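PDB 3WND: protein translation elongation factor 1A from Methanosarcina mazei, which binds cysteinyl-tRNA(Cys) when loaded with GTP and, being similar to SelB, EF-Tu and aIF2 gamma, probably acts in translation elongation. Local coordinates for residues A[197-202]-A[267-272]; A[217-222]-A[234-239]; A[228-233]-A[260-265]. One frame throughout, in Å; residues are numbered along the deposited sequence.

All three contacts lie in the beta-barrel that follows the GTP-binding domain, away from the nucleotide site. Contacts 1 and 2 are partly buried, whereas contact 3 is a surface contact. Contact 1 brings a loop onto strand 194-203 through backbone bonds, isoleucine packing and an arginine that also reaches the GTP-binding domain. Contacts 2 and 3 share strand 232-241: the first adds a bent lysine and its salt bridge, the second an arginine and an asparagine that bind backbone carbonyls. A salt bridge from Glu235 to Lys260 joins these two, and Ile272 O lies 2.8 Å from Phe228 N, probably a hydrogen bond, between contacts 1 and 3.

Contact 1 (A[197-202]-A[267-272]); sequences IDHAFN and IERGFI
Ile267 packs its CG2 methyl against two apolar side chains, lying 3.7 Å from Ala200 CB and 4.0 Å from Ile197 CD1. The two isoleucines cross at about a right angle, and their branched, water-shunning shapes suit this buried spot. Glu268 begins a type II beta turn; its exposed side chain barely touches the other segment, a place that suits a charged residue, while its backbone N sits over the centre of one face of the Phe271 ring.

Arg269 adds a side-chain bond to the backbone pair. With CG anti to the backbone N (chi1 174°) and a bend at chi3, its chain runs past the Asp198 carbonyl and turns the guanidinium edge to it. NE donates to Asp198 O at 3.0 Å, almost straight (173°), on a lone pair in the carbonyl plane. Asp198 itself receives His199 ND1 on OD1 at 2.6 Å, close to the ring plane, which limits rotation of the imidazole lying alongside Arg269.

Gly270 takes a positive phi of 112°, where a CB would jam against the carbonyl O of Arg269. Its N donates to Ile197 O at 3.0 Å, and Phe271 O accepts from Ile197 N, also at 3.0 Å. Both backbone polar atoms of buried Ile197 are thereby satisfied, and Phe271 CB adds apolar cover at 3.9 Å from Ile197 CD1.

Asp198 and His199 form a classic beta bulge opposite Leu211 of strand 207-216, while Ile227 of strand 224-228 packs on Ile197, Ile267 and Phe271. At the domain boundary, Arg269 NH1 makes a salt bridge to Asp49 and His199 NE2 a hydrogen bond to Ser48, both residues from the loop between strands 43-47 and 51-55 of the GTP-binding domain.

Contact 2 (A[217-222]-A[234-239]); sequences GISKDK and IEIRSI
Lys222 reaches Ile236 and Arg237 with two separate donors. Its backbone N gives a bent bond (134°) to Ile236 O at 2.8 Å. Its side chain, bent at chi2 and chi4, curls back so that NZ meets Arg237 O at 3.1 Å from above the carbonyl plane. The same ammonium holds a salt bridge to Asp221, with weak bonds of 3.3 Å from NZ to Asp221 OD1 and to Asp221 OD2. A flexible, positive chain suits this place: Asp221 OD1 and Arg237 O are both acceptors, only 3.0 Å apart, and the ammonium, within reach of both, probably offsets their repulsion. Lys222 O is served by a water that donates to it at 2.6 Å and also, weakly, to Glu235 OE2; Glu235 OE1 has its own salt bridge to Lys260. Alongside, the CD1 methyls of buried Ile236 and Ile239 make van der Waals contact, Ile236 CD1 lying 3.4 Å from Ser219 OG and Ile239 CD1 3.5 Å from Asp221 N. Strand 218-220, paired with strand 248-250, runs at 113° to strand 234-239, whose Arg237 and Ser238 make a classic beta bulge opposite Arg258, in keeping with a strongly curved beta-barrel.

Contact 3 (A[228-233]-A[260-265]); sequences FPLDRD and KNVQAK
Arg232 and Asn261 each send a side-chain donor to a backbone carbonyl of the other segment, joining the end of a hairpin to the loop after strand 254-260. Arg232 NE donates to Asn261 O at 2.6 Å, nearly straight and heading down the line of the C=O bond, with the oxygen in the guanidinium plane. Asn261 ND2 donates to Asp233 O at 2.8 Å, tilted from that carbonyl's plane but within the amide's own. The two side chains cross at about a right angle, and their flat groups are turned 28° against each other. Beside them Leu230 CD1 rests 4.0 Å from Val262 CG2, the apolar part of an otherwise polar surface contact.

The torsions explain the reach. Arg232 is extended from CG to NE, its CG anti to the backbone N (chi1 -179°), so that a long chain spans to the opposite loop. Asn261 has a left-handed backbone (phi 88°), which asparagine tolerates better than most residues, and its amide N-H reaches Asp233 O.

Further out, buried Val262 packs on Ile234 and Ile267, joining the loop to strand 232-241 and to the 267-272 loop, while Asp231 forms a salt bridge to Lys226. Asp231 and Arg232 together face Ile227 as a G1 beta bulge, the feature that closes the hairpin of strands 224-228 and 232-241 in this beta-barrel.

Contact 1 (A[197-202]-A[267-272])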
ATOM      1  N   ILE A 197       7.326   3.061  -8.493  1.00 14.26           N
ATOM      2  CA  ILE A 197       7.726   1.839  -9.073  1.00 13.15           C
ATOM      3  C   ILE A 197       7.822   0.698  -8.084  1.00 16.59           C
ATOM      4  O   ILE A 197       8.428   0.858  -7.046  1.00 14.65           O
ATOM      5  CB  ILE A 197       9.154   2.047  -9.674  1.00 14.84           C
ATOM      6  CG1 ILE A 197       9.083   3.060 -10.893  1.00 15.58           C
ATOM      7  CG2 ILE A 197       9.736   0.685 -10.062  1.00 18.36           C
ATOM      8  CD1 ILE A 197      10.461   3.560 -11.292  1.00 16.74           C
ATOM      9  N   ASP A 198       7.144  -0.433  -8.361  1.00 14.26           N
ATOM     10  CA  ASP A 198       7.236  -1.521  -7.386  1.00 15.99           C
ATOM     11  C   ASP A 198       8.120  -2.663  -7.906  1.00 19.64           C
ATOM     12  O   ASP A 198       8.599  -3.507  -7.097  1.00 16.27           O
ATOM     13  CB  ASP A 198       5.840  -2.067  -6.920  1.00 17.39           C
ATOM     14  CG  ASP A 198       4.885  -2.276  -8.016  1.00 23.05           C
ATOM     15  OD1 ASP A 198       5.072  -3.185  -8.833  1.00 20.73           O
ATOM     16  OD2 ASP A 198       3.881  -1.576  -8.029  1.00 22.54           O
ATOM     17  N   HIS A 199       8.340  -2.702  -9.243  1.00 16.41           N
ATOM     18  CA  HIS A 199       9.221  -3.760  -9.808  1.00 16.65           C
ATOM     19  C   HIS A 199       9.889  -3.144 -11.019  1.00 14.74           C
ATOM     20  O   HIS A 199       9.354  -2.286 -11.706  1.00 17.37           O
ATOM     21  CB  HIS A 199       8.425  -4.989 -10.277  1.00 16.30           C
ATOM     22  CG  HIS A 199       7.785  -5.733  -9.185  1.00 18.43           C
ATOM     23  ND1 HIS A 199       6.543  -5.339  -8.651  1.00 21.19           N
ATOM     24  CD2 HIS A 199       8.208  -6.879  -8.445  1.00 22.96           C
ATOM     25  CE1 HIS A 199       6.188  -6.236  -7.633  1.00 23.64           C
ATOM     26  NE2 HIS A 199       7.198  -7.193  -7.538  1.00 26.08           N
ATOM     27  N   ALA A 200      11.085  -3.626 -11.331  1.00 18.24           N
ATOM     28  CA  ALA A 200      11.843  -3.186 -12.522  1.00 19.28           C
ATOM     29  C   ALA A 200      12.554  -4.454 -13.038  1.00 20.98           C
ATOM     30  O   ALA A 200      13.247  -5.165 -12.276  1.00 21.56           O
ATOM     31  CB  ALA A 200      12.926  -2.131 -12.133  1.00 22.45           C
ATOM     32  N   PHE A 201      12.530  -4.638 -14.344  1.00 19.15           N
ATOM     33  CA  PHE A 201      13.285  -5.688 -14.972  1.00 22.47           C
ATOM     34  C   PHE A 201      13.600  -5.445 -16.408  1.00 18.27           C
ATOM     35  O   PHE A 201      13.043  -4.506 -17.062  1.00 21.60           O
ATOM     36  CB  PHE A 201      12.578  -7.026 -14.849  1.00 30.23           C
ATOM     37  CG  PHE A 201      11.126  -6.942 -15.098  1.00 25.93           C
ATOM     38  CD1 PHE A 201      10.599  -7.039 -16.414  1.00 33.61           C
ATOM     39  CD2 PHE A 201      10.216  -6.702 -14.014  1.00 22.71           C
ATOM     40  CE1 PHE A 201       9.202  -6.953 -16.636  1.00 39.92           C
ATOM     41  CE2 PHE A 201       8.868  -6.635 -14.235  1.00 27.78           C
ATOM     42  CZ  PHE A 201       8.340  -6.740 -15.550  1.00 36.21           C
ATOM     43  N   ASN A 202      14.575  -6.228 -16.908  1.00 25.19           N
ATOM     44  CA  ASN A 202      14.899  -6.149 -18.323  1.00 30.15           C
ATOM     45  C   ASN A 202      13.958  -7.048 -19.112  1.00 32.21           C
ATOM     46  O   ASN A 202      13.713  -8.176 -18.700  1.00 39.47           O
ATOM     47  CB  ASN A 202      16.368  -6.515 -18.595  1.00 43.60           C
ATOM     48  CG  ASN A 202      16.981  -5.598 -19.621  1.00 50.24           C
ATOM     49  OD1 ASN A 202      16.861  -4.383 -19.505  1.00 57.51           O
ATOM     50  ND2 ASN A 202      17.614  -6.164 -20.649  1.00 84.40           N
ATOM     51  N   ILE A 267      17.485   0.443 -10.985  1.00 21.57           N
ATOM     52  CA  ILE A 267      16.182   0.831 -10.408  1.00 17.44           C
ATOM     53  C   ILE A 267      15.828  -0.151  -9.308  1.00 17.69           C
ATOM     54  O   ILE A 267      15.888  -1.368  -9.546  1.00 21.48           O
ATOM     55  CB  ILE A 267      15.071   0.854 -11.507  1.00 16.36           C
ATOM     56  CG1 ILE A 267      15.553   1.823 -12.634  1.00 18.79           C
ATOM     57  CG2 ILE A 267      13.752   1.243 -10.887  1.00 18.30           C
ATOM     58  CD1 ILE A 267      14.457   2.041 -13.719  1.00 19.19           C
ATOM     59  N   GLU A 268      15.307   0.376  -8.191  1.00 20.66           N
ATOM     60  CA  GLU A 268      14.748  -0.492  -7.115  1.00 17.92           C
ATOM     61  C   GLU A 268      13.265  -0.125  -6.844  1.00 16.22           C
ATOM     62  O   GLU A 268      12.787   1.006  -7.198  1.00 18.37           O
ATOM     63  CB  GLU A 268      15.605  -0.252  -5.819  1.00 21.78           C
ATOM     64  CG  GLU A 268      17.085  -0.633  -5.938  1.00 30.05           C
ATOM     65  CD  GLU A 268      17.342  -2.138  -6.288  1.00 46.50           C
ATOM     66  OE1 GLU A 268      16.531  -3.045  -5.900  1.00 52.32           O
ATOM     67  OE2 GLU A 268      18.376  -2.433  -6.852  1.00 52.17           O
ATOM     68  N   ARG A 269      12.516  -1.088  -6.292  1.00 16.36           N
ATOM     69  CA  ARG A 269      11.242  -0.716  -5.737  1.00 14.03           C
ATOM     70  C   ARG A 269      11.371   0.555  -4.843  1.00 14.35           C
ATOM     71  O   ARG A 269      12.273   0.638  -4.007  1.00 18.02           O
ATOM     72  CB  ARG A 269      10.675  -1.857  -4.872  1.00 18.72           C
ATOM     73  CG  ARG A 269       9.377  -1.469  -4.137  1.00 15.98           C
ATOM     74  CD  ARG A 269       8.859  -2.584  -3.252  1.00 19.77           C
ATOM     75  NE  ARG A 269       8.568  -3.696  -4.130  1.00 18.06           N
ATOM     76  CZ  ARG A 269       8.232  -4.898  -3.658  1.00 21.23           C
ATOM     77  NH1 ARG A 269       7.984  -5.053  -2.347  1.00 25.77           N
ATOM     78  NH2 ARG A 269       8.027  -5.874  -4.505  1.00 24.46           N
ATOM     79  N   GLY A 270      10.501   1.545  -5.018  1.00 14.70           N
ATOM     80  CA  GLY A 270      10.661   2.718  -4.195  1.00 14.40           C
ATOM     81  C   GLY A 270      11.088   3.949  -5.007  1.00 16.46           C
ATOM     82  O   GLY A 270      10.917   5.088  -4.555  1.00 19.15           O
ATOM     83  N   PHE A 271      11.637   3.709  -6.186  1.00 17.14           N
ATOM     84  CA  PHE A 271      12.004   4.816  -7.055  1.00 16.80           C
ATOM     85  C   PHE A 271      10.749   5.462  -7.565  1.00 15.56           C
ATOM     86  O   PHE A 271       9.665   4.816  -7.629  1.00 15.15           O
ATOM     87  CB  PHE A 271      12.852   4.247  -8.247  1.00 15.80           C
ATOM     88  CG  PHE A 271      14.330   4.064  -7.889  1.00 18.85           C
ATOM     89  CD1 PHE A 271      14.722   3.633  -6.618  1.00 18.44           C
ATOM     90  CD2 PHE A 271      15.310   4.305  -8.851  1.00 20.11           C
ATOM     91  CE1 PHE A 271      16.110   3.448  -6.321  1.00 17.02           C
ATOM     92  CE2 PHE A 271      16.655   4.119  -8.538  1.00 22.75           C
ATOM     93  CZ  PHE A 271      17.074   3.717  -7.317  1.00 20.61           C
ATOM     94  N   ILE A 272      10.845   6.708  -7.957  1.00 13.04           N
ATOM     95  CA  ILE A 272       9.695   7.490  -8.371  1.00 13.01           C
ATOM     96  C   ILE A 272      10.000   8.139  -9.720  1.00 13.06           C
ATOM     97  O   ILE A 272      11.111   8.694  -9.942  1.00 17.20           O
ATOM     98  CB  ILE A 272       9.461   8.668  -7.360  1.00 15.22           C
ATOM     99  CG1 ILE A 272       9.106   8.072  -5.951  1.00 15.14           C
ATOM    100  CG2 ILE A 272       8.274   9.521  -7.828  1.00 16.08           C
ATOM    101  CD1 ILE A 272       9.099   9.153  -4.853  1.00 15.92           C
TER

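Contact 2 (A[217-222]-A[234-239])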
ATOM      1  N   GLY A 217      -1.701  12.885 -10.987  1.00 13.78           N
ATOM      2  CA  GLY A 217      -1.512  13.421 -12.312  1.00 12.41           C
ATOM      3  C   GLY A 217      -1.955  12.411 -13.369  1.00 15.79           C
ATOM      4  O   GLY A 217      -2.647  11.431 -13.100  1.00 14.86           O
ATOM      5  N   ILE A 218      -1.531  12.704 -14.590  1.00 13.63           N
ATOM      6  CA  ILE A 218      -1.765  11.792 -15.723  1.00 13.87           C
ATOM      7  C   ILE A 218      -0.419  11.623 -16.398  1.00 15.61           C
ATOM      8  O   ILE A 218       0.157  12.590 -16.891  1.00 18.14           O
ATOM      9  CB  ILE A 218      -2.793  12.318 -16.751  1.00 14.90           C
ATOM     10  CG1 ILE A 218      -4.112  12.635 -16.057  1.00 15.46           C
ATOM     11  CG2 ILE A 218      -2.980  11.287 -17.900  1.00 13.76           C
ATOM     12  CD1 ILE A 218      -5.229  13.131 -16.968  1.00 14.63           C
ATOM     13  N   SER A 219       0.099  10.372 -16.410  1.00 14.89           N
ATOM     14  CA  SER A 219       1.387  10.134 -17.079  1.00 14.88           C
ATOM     15  C   SER A 219       1.084   9.895 -18.567  1.00 14.79           C
ATOM     16  O   SER A 219       0.087   9.292 -18.911  1.00 14.77           O
ATOM     17  CB  SER A 219       2.073   8.887 -16.445  1.00 16.87           C
ATOM     18  OG  SER A 219       3.248   8.586 -17.096  1.00 18.67           O
ATOM     19  N   LYS A 220       1.895  10.455 -19.452  1.00 14.71           N
ATOM     20  CA  LYS A 220       1.631  10.340 -20.885  1.00 20.96           C
ATOM     21  C   LYS A 220       2.758   9.645 -21.586  1.00 17.53           C
ATOM     22  O   LYS A 220       3.948   9.832 -21.259  1.00 15.16           O
ATOM     23  CB  LYS A 220       1.447  11.740 -21.482  1.00 22.70           C
ATOM     24  CG  LYS A 220       0.145  12.430 -21.037  1.00 23.91           C
ATOM     25  CD  LYS A 220       0.092  13.890 -21.509  1.00 30.02           C
ATOM     26  CE  LYS A 220      -0.066  14.061 -22.996  1.00 43.18           C
ATOM     27  NZ  LYS A 220      -1.435  13.549 -23.356  1.00 55.85           N
ATOM     28  N   ASP A 221       2.367   8.815 -22.570  1.00 16.32           N
ATOM     29  CA  ASP A 221       3.388   8.167 -23.407  1.00 17.41           C
ATOM     30  C   ASP A 221       4.246   9.236 -24.082  1.00 15.09           C
ATOM     31  O   ASP A 221       3.758  10.288 -24.494  1.00 17.30           O
ATOM     32  CB  ASP A 221       2.650   7.264 -24.411  1.00 18.63           C
ATOM     33  CG  ASP A 221       3.596   6.315 -25.159  1.00 19.28           C
ATOM     34  OD1 ASP A 221       4.758   6.094 -24.799  1.00 25.51           O
ATOM     35  OD2 ASP A 221       3.086   5.711 -26.101  1.00 24.73           O
ATOM     36  N   LYS A 222       5.566   8.985 -24.139  1.00 16.31           N
ATOM     37  CA  LYS A 222       6.520   9.911 -24.695  1.00 17.15           C
ATOM     38  C   LYS A 222       6.908  11.060 -23.757  1.00 15.94           C
ATOM     39  O   LYS A 222       7.710  11.908 -24.124  1.00 18.14           O
ATOM     40  CB  LYS A 222       6.179  10.382 -26.106  1.00 18.43           C
ATOM     41  CG  LYS A 222       5.762   9.190 -27.005  1.00 20.66           C
ATOM     42  CD  LYS A 222       6.969   8.151 -27.000  1.00 20.42           C
ATOM     43  CE  LYS A 222       6.894   7.188 -28.160  1.00 35.03           C
ATOM     44  NZ  LYS A 222       5.783   6.328 -27.910  1.00 25.72           N
ATOM     45  N   ILE A 234      14.664  10.707 -18.166  1.00 17.87           N
ATOM     46  CA  ILE A 234      14.225   9.477 -18.811  1.00 16.95           C
ATOM     47  C   ILE A 234      13.126   9.836 -19.763  1.00 15.15           C
ATOM     48  O   ILE A 234      12.638  10.957 -19.710  1.00 19.19           O
ATOM     49  CB  ILE A 234      13.781   8.385 -17.776  1.00 17.75           C
ATOM     50  CG1 ILE A 234      12.600   8.935 -16.915  1.00 19.11           C
ATOM     51  CG2 ILE A 234      14.902   7.981 -16.809  1.00 21.11           C
ATOM     52  CD1 ILE A 234      11.787   7.834 -16.193  1.00 22.42           C
ATOM     53  N   GLU A 235      12.846   8.926 -20.710  1.00 16.78           N
ATOM     54  CA  GLU A 235      11.649   9.143 -21.558  1.00 14.82           C
ATOM     55  C   GLU A 235      10.819   7.927 -21.377  1.00 17.51           C
ATOM     56  O   GLU A 235      11.362   6.801 -21.388  1.00 19.76           O
ATOM     57  CB  GLU A 235      12.057   9.284 -23.089  1.00 17.49           C
ATOM     58  CG  GLU A 235      10.842   9.351 -24.059  1.00 22.85           C
ATOM     59  CD  GLU A 235      11.284   9.240 -25.503  1.00 31.12           C
ATOM     60  OE1 GLU A 235      12.515   9.207 -25.794  1.00 42.59           O
ATOM     61  OE2 GLU A 235      10.379   9.104 -26.349  1.00 35.01           O
ATOM     62  N   ILE A 236       9.491   8.141 -21.321  1.00 17.70           N
ATOM     63  CA  ILE A 236       8.560   7.026 -21.340  1.00 20.40           C
ATOM     64  C   ILE A 236       8.309   6.577 -22.772  1.00 18.20           C
ATOM     65  O   ILE A 236       7.678   7.309 -23.567  1.00 19.90           O
ATOM     66  CB  ILE A 236       7.272   7.455 -20.684  1.00 17.45           C
ATOM     67  CG1 ILE A 236       7.592   7.831 -19.195  1.00 20.52           C
ATOM     68  CG2 ILE A 236       6.239   6.289 -20.786  1.00 18.96           C
ATOM     69  CD1 ILE A 236       6.344   8.215 -18.396  1.00 20.84           C
ATOM     70  N   ARG A 237       8.849   5.408 -23.141  1.00 18.09           N
ATOM     71  CA  ARG A 237       8.681   4.906 -24.502  1.00 19.35           C
ATOM     72  C   ARG A 237       7.315   4.258 -24.783  1.00 19.69           C
ATOM     73  O   ARG A 237       6.860   4.254 -25.944  1.00 21.78           O
ATOM     74  CB  ARG A 237       9.756   3.861 -24.810  1.00 23.26           C
ATOM     75  CG  ARG A 237      11.175   4.340 -24.911  1.00 28.37           C
ATOM     76  CD  ARG A 237      12.189   3.272 -25.297  1.00 48.26           C
ATOM     77  NE  ARG A 237      12.381   2.306 -24.231  1.00 85.49           N
ATOM     78  CZ  ARG A 237      13.354   1.397 -24.201  1.00 54.88           C
ATOM     79  NH1 ARG A 237      14.177   1.337 -25.167  1.00 77.39           N
ATOM     80  NH2 ARG A 237      13.417   0.550 -23.159  1.00 49.08           N
ATOM     81  N   SER A 238       6.664   3.635 -23.761  1.00 16.80           N
ATOM     82  CA  SER A 238       5.270   3.144 -23.954  1.00 16.53           C
ATOM     83  C   SER A 238       4.749   2.903 -22.555  1.00 16.67           C
ATOM     84  O   SER A 238       5.514   2.807 -21.600  1.00 15.25           O
ATOM     85  CB  SER A 238       5.207   1.817 -24.753  1.00 21.13           C
ATOM     86  OG  SER A 238       6.015   0.860 -24.074  1.00 22.85           O
ATOM     87  N   ILE A 239       3.439   2.924 -22.431  1.00 14.95           N
ATOM     88  CA  ILE A 239       2.783   2.587 -21.160  1.00 16.38           C
ATOM     89  C   ILE A 239       1.842   1.445 -21.512  1.00 16.34           C
ATOM     90  O   ILE A 239       1.012   1.577 -22.455  1.00 17.55           O
ATOM     91  CB  ILE A 239       1.967   3.821 -20.670  1.00 13.36           C
ATOM     92  CG1 ILE A 239       2.891   5.088 -20.594  1.00 16.31           C
ATOM     93  CG2 ILE A 239       1.307   3.501 -19.323  1.00 17.12           C
ATOM     94  CD1 ILE A 239       2.196   6.349 -20.088  1.00 16.40           C
TER
HETATM   95  O   HOH W   1       9.401  11.751 -26.053  1.00 28.18           O

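Contact 3 (A[228-233]-A[260-265])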
ATOM      1  N   PHE A 228      13.860   9.272  -9.713  1.00 18.35           N
ATOM      2  CA  PHE A 228      14.510   9.586  -8.425  1.00 17.34           C
ATOM      3  C   PHE A 228      14.489   8.337  -7.575  1.00 18.83           C
ATOM      4  O   PHE A 228      13.557   7.544  -7.708  1.00 15.92           O
ATOM      5  CB  PHE A 228      13.696  10.687  -7.695  1.00 18.53           C
ATOM      6  CG  PHE A 228      13.761  11.988  -8.394  1.00 17.13           C
ATOM      7  CD1 PHE A 228      12.800  12.325  -9.290  1.00 19.35           C
ATOM      8  CD2 PHE A 228      14.800  12.869  -8.118  1.00 21.28           C
ATOM      9  CE1 PHE A 228      12.858  13.521 -10.012  1.00 18.73           C
ATOM     10  CE2 PHE A 228      14.901  14.049  -8.806  1.00 25.57           C
ATOM     11  CZ  PHE A 228      13.908  14.391  -9.741  1.00 17.33           C
ATOM     12  N   PRO A 229      15.481   8.184  -6.673  1.00 18.82           N
ATOM     13  CA  PRO A 229      16.456   9.194  -6.254  1.00 18.01           C
ATOM     14  C   PRO A 229      17.713   9.305  -7.178  1.00 21.25           C
ATOM     15  O   PRO A 229      18.574  10.151  -6.920  1.00 27.65           O
ATOM     16  CB  PRO A 229      16.913   8.681  -4.866  1.00 16.54           C
ATOM     17  CG  PRO A 229      16.788   7.162  -5.036  1.00 22.63           C
ATOM     18  CD  PRO A 229      15.528   6.979  -5.842  1.00 20.54           C
ATOM     19  N   LEU A 230      17.745   8.572  -8.303  1.00 20.71           N
ATOM     20  CA  LEU A 230      18.888   8.724  -9.302  1.00 25.22           C
ATOM     21  C   LEU A 230      19.052  10.156  -9.796  1.00 25.09           C
ATOM     22  O   LEU A 230      20.167  10.650  -9.960  1.00 25.75           O
ATOM     23  CB  LEU A 230      18.584   7.852 -10.491  1.00 30.12           C
ATOM     24  CG  LEU A 230      19.064   6.440 -10.366  1.00 32.45           C
ATOM     25  CD1 LEU A 230      18.844   5.823 -11.754  1.00 33.48           C
ATOM     26  CD2 LEU A 230      20.525   6.469  -9.980  1.00 36.38           C
ATOM     27  N   ASP A 231      17.939  10.870  -9.960  1.00 22.85           N
ATOM     28  CA  ASP A 231      17.886  12.199 -10.560  1.00 20.99           C
ATOM     29  C   ASP A 231      18.449  12.144 -11.988  1.00 22.03           C
ATOM     30  O   ASP A 231      19.367  12.858 -12.384  1.00 28.18           O
ATOM     31  CB  ASP A 231      18.585  13.206  -9.677  1.00 26.25           C
ATOM     32  CG  ASP A 231      18.220  14.669 -10.006  1.00 29.40           C
ATOM     33  OD1 ASP A 231      17.568  14.955 -11.049  1.00 30.34           O
ATOM     34  OD2 ASP A 231      18.625  15.547  -9.231  1.00 36.05           O
ATOM     35  N   ARG A 232      17.817  11.312 -12.781  1.00 24.12           N
ATOM     36  CA  ARG A 232      18.255  11.094 -14.134  1.00 19.42           C
ATOM     37  C   ARG A 232      17.115  11.417 -15.113  1.00 24.14           C
ATOM     38  O   ARG A 232      15.940  11.010 -14.886  1.00 20.87           O
ATOM     39  CB  ARG A 232      18.778   9.651 -14.245  1.00 26.39           C
ATOM     40  CG  ARG A 232      19.309   9.233 -15.628  1.00 24.03           C
ATOM     41  CD  ARG A 232      20.029   7.876 -15.555  1.00 36.94           C
ATOM     42  NE  ARG A 232      20.570   7.518 -16.854  1.00 36.89           N
ATOM     43  CZ  ARG A 232      21.793   7.841 -17.261  1.00 31.50           C
ATOM     44  NH1 ARG A 232      22.592   8.535 -16.439  1.00 37.48           N
ATOM     45  NH2 ARG A 232      22.226   7.505 -18.509  1.00 33.10           N
ATOM     46  N   ASP A 233      17.418  12.084 -16.230  1.00 18.28           N
ATOM     47  CA  ASP A 233      16.394  12.247 -17.258  1.00 16.83           C
ATOM     48  C   ASP A 233      16.000  10.940 -17.979  1.00 23.90           C
ATOM     49  O   ASP A 233      16.867  10.102 -18.254  1.00 25.86           O
ATOM     50  CB  ASP A 233      16.941  13.162 -18.318  1.00 23.01           C
ATOM     51  CG  ASP A 233      17.253  14.547 -17.769  1.00 32.45           C
ATOM     52  OD1 ASP A 233      16.330  15.131 -17.153  1.00 33.83           O
ATOM     53  OD2 ASP A 233      18.361  15.011 -17.936  1.00 47.90           O
ATOM     54  N   LYS A 260      13.325   4.681 -21.621  1.00 19.94           N
ATOM     55  CA  LYS A 260      14.621   5.011 -22.284  1.00 19.79           C
ATOM     56  C   LYS A 260      15.555   5.815 -21.344  1.00 20.18           C
ATOM     57  O   LYS A 260      15.106   6.719 -20.540  1.00 19.58           O
ATOM     58  CB  LYS A 260      14.398   5.791 -23.632  1.00 23.43           C
ATOM     59  CG  LYS A 260      15.677   5.862 -24.532  1.00 35.59           C
ATOM     60  CD  LYS A 260      15.578   6.790 -25.757  1.00 51.83           C
ATOM     61  CE  LYS A 260      14.379   6.492 -26.641  1.00 57.99           C
ATOM     62  NZ  LYS A 260      14.255   7.537 -27.708  1.00 73.83           N
ATOM     63  N   ASN A 261      16.842   5.472 -21.414  1.00 23.01           N
ATOM     64  CA  ASN A 261      17.932   6.172 -20.740  1.00 22.75           C
ATOM     65  C   ASN A 261      18.205   5.681 -19.343  1.00 24.62           C
ATOM     66  O   ASN A 261      18.921   6.336 -18.541  1.00 26.16           O
ATOM     67  CB  ASN A 261      17.795   7.717 -20.797  1.00 23.05           C
ATOM     68  CG  ASN A 261      19.124   8.414 -20.648  1.00 26.08           C
ATOM     69  OD1 ASN A 261      20.128   8.044 -21.279  1.00 30.24           O
ATOM     70  ND2 ASN A 261      19.129   9.474 -19.845  1.00 29.23           N
ATOM     71  N   VAL A 262      17.614   4.540 -18.998  1.00 26.07           N
ATOM     72  CA  VAL A 262      17.939   3.974 -17.658  1.00 20.08           C
ATOM     73  C   VAL A 262      17.918   2.441 -17.708  1.00 23.40           C
ATOM     74  O   VAL A 262      17.157   1.823 -18.486  1.00 26.97           O
ATOM     75  CB  VAL A 262      17.030   4.570 -16.553  1.00 19.74           C
ATOM     76  CG1 VAL A 262      15.564   4.122 -16.764  1.00 21.58           C
ATOM     77  CG2 VAL A 262      17.474   4.146 -15.168  1.00 21.97           C
ATOM     78  N   GLN A 263      18.789   1.812 -16.938  1.00 23.66           N
ATOM     79  CA  GLN A 263      18.886   0.355 -16.973  1.00 24.91           C
ATOM     80  C   GLN A 263      18.127  -0.223 -15.739  1.00 20.03           C
ATOM     81  O   GLN A 263      18.116   0.360 -14.638  1.00 20.20           O
ATOM     82  CB  GLN A 263      20.365  -0.070 -16.920  1.00 29.06           C
ATOM     83  CG  GLN A 263      21.196   0.268 -18.175  1.00 30.03           C
ATOM     84  CD  GLN A 263      22.654  -0.111 -17.959  1.00 26.50           C
ATOM     85  OE1 GLN A 263      23.491   0.748 -17.655  1.00 44.30           O
ATOM     86  NE2 GLN A 263      22.931  -1.372 -17.992  1.00 36.63           N
ATOM     87  N   ALA A 264      17.409  -1.323 -15.949  1.00 26.25           N
ATOM     88  CA  ALA A 264      16.609  -1.936 -14.847  1.00 23.45           C
ATOM     89  C   ALA A 264      17.539  -2.240 -13.652  1.00 23.30           C
ATOM     90  O   ALA A 264      17.185  -2.072 -12.512  1.00 24.09           O
ATOM     91  CB  ALA A 264      15.917  -3.181 -15.307  1.00 32.37           C
ATOM     92  N   LYS A 265      18.793  -2.620 -13.932  1.00 22.24           N
ATOM     93  CA  LYS A 265      19.692  -2.949 -12.794  1.00 23.22           C
ATOM     94  C   LYS A 265      19.927  -1.712 -11.840  1.00 25.07           C
ATOM     95  O   LYS A 265      20.382  -1.830 -10.700  1.00 29.74           O
ATOM     96  CB  LYS A 265      21.089  -3.429 -13.317  1.00 21.64           C
ATOM     97  CG  LYS A 265      21.907  -2.310 -13.979  1.00 28.01           C
ATOM     98  CD  LYS A 265      23.333  -2.734 -14.333  1.00 33.50           C
ATOM     99  CE  LYS A 265      24.041  -1.518 -14.896  1.00 33.37           C
ATOM    100  NZ  LYS A 265      24.687  -0.705 -13.835  1.00 32.84           N
TER